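Local coordinates for protein GH3 beta-N-acetylglucosaminidase (Paenibacillaceae, PDB 6K5J) that probably hydrolyses terminal beta-linked N-acetylglucosamine residues from chitin-derived and related sugars, as a glycoside hydrolase family 3 beta-N-acetylglucosaminidase, at residues Val348-Ser351 with Ser352-Leu356; Ala118-Ile121 with Gly122-Arg126. One frame throughout, in Å; residues are numbered along the deposited sequence.

Contact 1. Residues Val348-Ser351 with Ser352-Leu356; sequences VTLS and SGDTL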
loop_
_atom_site.group_PDB
_atom_site.type_symbol
_atom_site.label_atom_id
_atom_site.label_comp_id
_atom_site.label_asym_id
_atom_site.label_seq_id
_atom_site.Cartn_x
_atom_site.Cartn_y
_atom_site.Cartn_z
ATOM N N VAL A 348 -28.290 -7.622 -4.145
ATOM C CA VAL A 348 -27.313 -7.316 -5.181
ATOM C C VAL A 348 -27.697 -5.994 -5.825
ATOM O O VAL A 348 -28.858 -5.779 -6.195
ATOM C CB VAL A 348 -27.244 -8.452 -6.215
ATOM C CG1 VAL A 348 -26.281 -8.105 -7.349
ATOM C CG2 VAL A 348 -26.837 -9.760 -5.533
ATOM N N THR A 349 -26.741 -5.081 -5.925
ATOM C CA THR A 349 -26.979 -3.825 -6.619
ATOM C C THR A 349 -26.023 -3.609 -7.772
ATOM O O THR A 349 -26.081 -2.551 -8.411
ATOM C CB THR A 349 -26.869 -2.637 -5.654
ATOM O OG1 THR A 349 -25.604 -2.681 -4.983
ATOM C CG2 THR A 349 -27.999 -2.676 -4.625
ATOM N N LEU A 350 -25.145 -4.573 -8.053
ATOM C CA LEU A 350 -24.112 -4.432 -9.073
ATOM C C LEU A 350 -24.299 -5.498 -10.137
ATOM O O LEU A 350 -24.322 -6.693 -9.823
ATOM C CB LEU A 350 -22.718 -4.545 -8.457
ATOM C CG LEU A 350 -22.419 -3.488 -7.395
ATOM C CD1 LEU A 350 -21.075 -3.746 -6.718
ATOM C CD2 LEU A 350 -22.429 -2.116 -8.042
ATOM N N SER A 351 -24.422 -5.062 -11.389
ATOM C CA SER A 351 -24.424 -5.934 -12.554
ATOM C C SER A 351 -23.212 -5.605 -13.406
ATOM O O SER A 351 -22.650 -4.510 -13.319
ATOM C CB SER A 351 -25.698 -5.769 -13.393
ATOM O OG SER A 351 -26.850 -5.956 -12.602
ATOM N N SER A 352 -22.809 -6.571 -14.227
ATOM C CA SER A 352 -21.654 -6.377 -15.093
ATOM C C SER A 352 -21.780 -5.065 -15.859
ATOM O O SER A 352 -22.847 -4.735 -16.386
ATOM C CB SER A 352 -21.515 -7.553 -16.065
ATOM O OG SER A 352 -20.326 -7.417 -16.832
ATOM N N GLY A 353 -20.686 -4.304 -15.885
ATOM C CA GLY A 353 -20.682 -2.974 -16.440
ATOM C C GLY A 353 -20.924 -1.860 -15.442
ATOM O O GLY A 353 -20.677 -0.697 -15.775
ATOM N N ASP A 354 -21.405 -2.168 -14.241
ATOM C CA ASP A 354 -21.668 -1.130 -13.253
ATOM C C ASP A 354 -20.366 -0.569 -12.683
ATOM O O ASP A 354 -19.347 -1.264 -12.589
ATOM C CB ASP A 354 -22.519 -1.679 -12.107
ATOM C CG ASP A 354 -23.999 -1.764 -12.460
ATOM O OD1 ASP A 354 -24.388 -1.312 -13.558
ATOM O OD2 ASP A 354 -24.760 -2.300 -11.633
ATOM N N THR A 355 -20.418 0.695 -12.268
ATOM C CA THR A 355 -19.290 1.356 -11.626
ATOM C C THR A 355 -19.732 1.971 -10.307
ATOM O O THR A 355 -20.898 2.346 -10.137
ATOM C CB THR A 355 -18.691 2.447 -12.514
ATOM O OG1 THR A 355 -17.554 3.018 -11.857
ATOM C CG2 THR A 355 -19.718 3.550 -12.777
ATOM N N LEU A 356 -18.789 2.057 -9.363
ATOM C CA LEU A 356 -19.034 2.768 -8.115
ATOM C C LEU A 356 -18.586 4.219 -8.177
ATOM O O LEU A 356 -18.812 4.961 -7.216
ATOM C CB LEU A 356 -18.324 2.068 -6.946
ATOM C CG LEU A 356 -18.720 0.610 -6.686
ATOM C CD1 LEU A 356 -17.967 0.071 -5.460
ATOM C CD2 LEU A 356 -20.232 0.496 -6.501
#

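Contact 2. Residues Ala118-Ile121 with Gly122-Arg126; sequences AHII and GSELR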
loop_
_atom_site.group_PDB
_atom_site.type_symbol
_atom_site.label_atom_id
_atom_site.label_comp_id
_atom_site.label_asym_id
_atom_site.label_seq_id
_atom_site.Cartn_x
_atom_site.Cartn_y
_atom_site.Cartn_z
ATOM N N ALA A 118 -9.872 7.505 2.959
ATOM C CA ALA A 118 -10.043 6.156 3.484
ATOM C C ALA A 118 -11.507 5.756 3.506
ATOM O O ALA A 118 -11.843 4.583 3.289
ATOM C CB ALA A 118 -9.441 6.061 4.888
ATOM N N HIS A 119 -12.399 6.712 3.778
ATOM C CA HIS A 119 -13.820 6.373 3.820
ATOM C C HIS A 119 -14.351 6.025 2.432
ATOM O O HIS A 119 -15.209 5.147 2.294
ATOM C CB HIS A 119 -14.625 7.517 4.433
ATOM C CG HIS A 119 -16.047 7.147 4.731
ATOM N ND1 HIS A 119 -16.393 6.334 5.789
ATOM C CD2 HIS A 119 -17.205 7.472 4.112
ATOM C CE1 HIS A 119 -17.707 6.183 5.815
ATOM N NE2 HIS A 119 -18.224 6.859 4.805
ATOM N N ILE A 120 -13.861 6.695 1.391
ATOM C CA ILE A 120 -14.236 6.299 0.036
ATOM C C ILE A 120 -13.744 4.886 -0.255
ATOM O O ILE A 120 -14.503 4.032 -0.731
ATOM C CB ILE A 120 -13.690 7.295 -0.999
ATOM C CG1 ILE A 120 -14.469 8.609 -0.956
ATOM C CG2 ILE A 120 -13.765 6.683 -2.395
ATOM C CD1 ILE A 120 -13.795 9.709 -1.780
ATOM N N ILE A 121 -12.458 4.623 0.010
ATOM C CA ILE A 121 -11.931 3.271 -0.207
ATOM C C ILE A 121 -12.769 2.248 0.551
ATOM O O ILE A 121 -13.163 1.208 0.006
ATOM C CB ILE A 121 -10.453 3.179 0.217
ATOM C CG1 ILE A 121 -9.543 3.931 -0.765
ATOM C CG2 ILE A 121 -10.024 1.694 0.305
ATOM C CD1 ILE A 121 -8.094 4.131 -0.232
ATOM N N GLY A 122 -13.024 2.517 1.833
ATOM C CA GLY A 122 -13.707 1.535 2.660
ATOM C C GLY A 122 -15.159 1.337 2.264
ATOM O O GLY A 122 -15.682 0.221 2.322
ATOM N N SER A 123 -15.833 2.420 1.872
ATOM C CA SER A 123 -17.218 2.317 1.423
ATOM C C SER A 123 -17.313 1.448 0.187
ATOM O O SER A 123 -18.214 0.609 0.066
ATOM C CB SER A 123 -17.778 3.707 1.107
ATOM O OG SER A 123 -18.051 4.402 2.302
ATOM N N GLU A 124 -16.400 1.658 -0.755
ATOM C CA GLU A 124 -16.427 0.882 -1.983
ATOM C C GLU A 124 -16.016 -0.566 -1.724
ATOM O O GLU A 124 -16.622 -1.491 -2.275
ATOM C CB GLU A 124 -15.549 1.573 -3.027
ATOM C CG GLU A 124 -16.050 3.014 -3.302
ATOM C CD GLU A 124 -15.340 3.725 -4.449
ATOM O OE1 GLU A 124 -14.258 3.270 -4.855
ATOM O OE2 GLU A 124 -15.860 4.764 -4.929
ATOM N N LEU A 125 -15.019 -0.791 -0.865
ATOM C CA LEU A 125 -14.642 -2.167 -0.549
ATOM C C LEU A 125 -15.810 -2.916 0.079
ATOM O O LEU A 125 -16.111 -4.055 -0.300
ATOM C CB LEU A 125 -13.432 -2.201 0.384
ATOM C CG LEU A 125 -12.063 -1.781 -0.165
ATOM C CD1 LEU A 125 -10.990 -1.896 0.925
ATOM C CD2 LEU A 125 -11.675 -2.588 -1.401
ATOM N N ARG A 126 -16.476 -2.292 1.054
ATOM C CA ARG A 126 -17.568 -2.970 1.750
ATOM C C ARG A 126 -18.706 -3.304 0.792
ATOM O O ARG A 126 -19.327 -4.372 0.897
ATOM C CB ARG A 126 -18.069 -2.109 2.910
ATOM C CG ARG A 126 -18.959 -2.850 3.917
ATOM C CD ARG A 126 -18.234 -4.043 4.543
ATOM N NE ARG A 126 -19.171 -5.079 4.984
ATOM C CZ ARG A 126 -19.307 -5.500 6.243
ATOM N NH1 ARG A 126 -18.557 -4.994 7.210
ATOM N NH2 ARG A 126 -20.203 -6.437 6.533
#

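Contact 1. Residues Val348-Ser351 with Ser352-Leu356
Leu350 reaches across the turn with one methyl, CD2, and lays it against CD2 of Leu356 at 3.7 Å. The two side chains cross at about a right angle, so they touch through these single branches and do not lie along each other. The same Leu350 CD2 also passes 4.1 Å from Asp354 CB. Both leucines continue onto Leu128, and Leu350 further rests on Pro56, Ala57 and Ala60 of helix 56-72. Between these two leucines the chain reverses in a type II beta turn from Ser351 to Asp354. The turn is closed by Asp354 N, which donates to Ser351 O at 2.8 Å. Gly353 sits third in the turn, at backbone angles where a CB would be jammed against the preceding carbonyl oxygen. The carboxylate of Asp354 adds a second bond in the reverse direction: Ser351 N gives its hydrogen to Asp354 OD2, also at 2.8 Å. That bond is nearly straight at the hydrogen, 174°, but it comes from above the carboxylate plane, 60° out of it. Asp354 CG stands beside its own backbone N and anti to the carbonyl carbon (chi1 -79°), which swings the carboxylate back over Ser351. Asp354 OD2 then also lies 3.4 Å from Leu350 CA. Ser351 and Asp354 are thus joined twice, once by backbone alone and once through the acid. Glu55 accepts from Gly353 N and is hydrogen-bonded to Ser352 OG, tying this surface loop between helices 323-339 and 359-372 to the residue just ahead of helix 56-72.

Contact 2. Residues Ala118-Ile121 with Gly122-Arg126
The backbone of Ala118-Ile121 runs straight on into Gly122-Arg126 as successive turns of the alpha-helix 111-127, in the family 3 N-terminal domain, which belongs to the TIM-barrel clan. Four i to i+4 bonds join the segments, from Gly122 N to Ala118 O at 2.8 Å through to Leu125 N to Ile121 O at 2.9 Å. His119 O takes two donors. Ser123 N donates to His119 O at 2.8 Å, and Ser123 OG donates to His119 O at 2.9 Å from the opposite face of the carbonyl plane. With chi1 at -75°, Ser123 OG stands beside its own backbone N, which brings it within bonding distance of His119 O one turn back. There it also lies over one face of the His119 ring, offset toward the rim. An alanine here, lacking the hydroxyl, would probably leave His119 O with the backbone N-H as its one donor from this pair, and the His119 ring less well covered on that face. His119 ND1 is hydrogen-bonded to Gly171 O. Ile121 and Leu125 lie side by side, Ile121 CG2 to Leu125 CD1 at 3.8 Å, and both touch Asn133 of strand 132-133. Ile120 and Glu124 also run alongside each other. The buried Glu124 carboxylate is hydrogen-bonded to Thr97 and forms a salt bridge with Lys361 through OE2, and Glu124 OE2 also lies 3.8 Å from Ile120 CG2.

Overall arrangement
Contact 1 is a surface turn and contact 2 a buried stretch of helix; their centres are about 16 Å apart. Contact 2 comes first in the chain, yet the two touch, with Leu356 O packed 3.7 Å from Glu124 OE2. Lys361 of helix 359-372 joins them, since its NZ binds both of these oxygens. In 348-356 a side-chain carboxylate helps to close an irregular loop. In 118-126 regular helix bonds do most of the work and one hydroxyl supplements them. Contact 1 fastens its loop to Glu55 and helix 56-72, whereas contact 2 packs against helices 158-174 and 359-372 and strand 132-133.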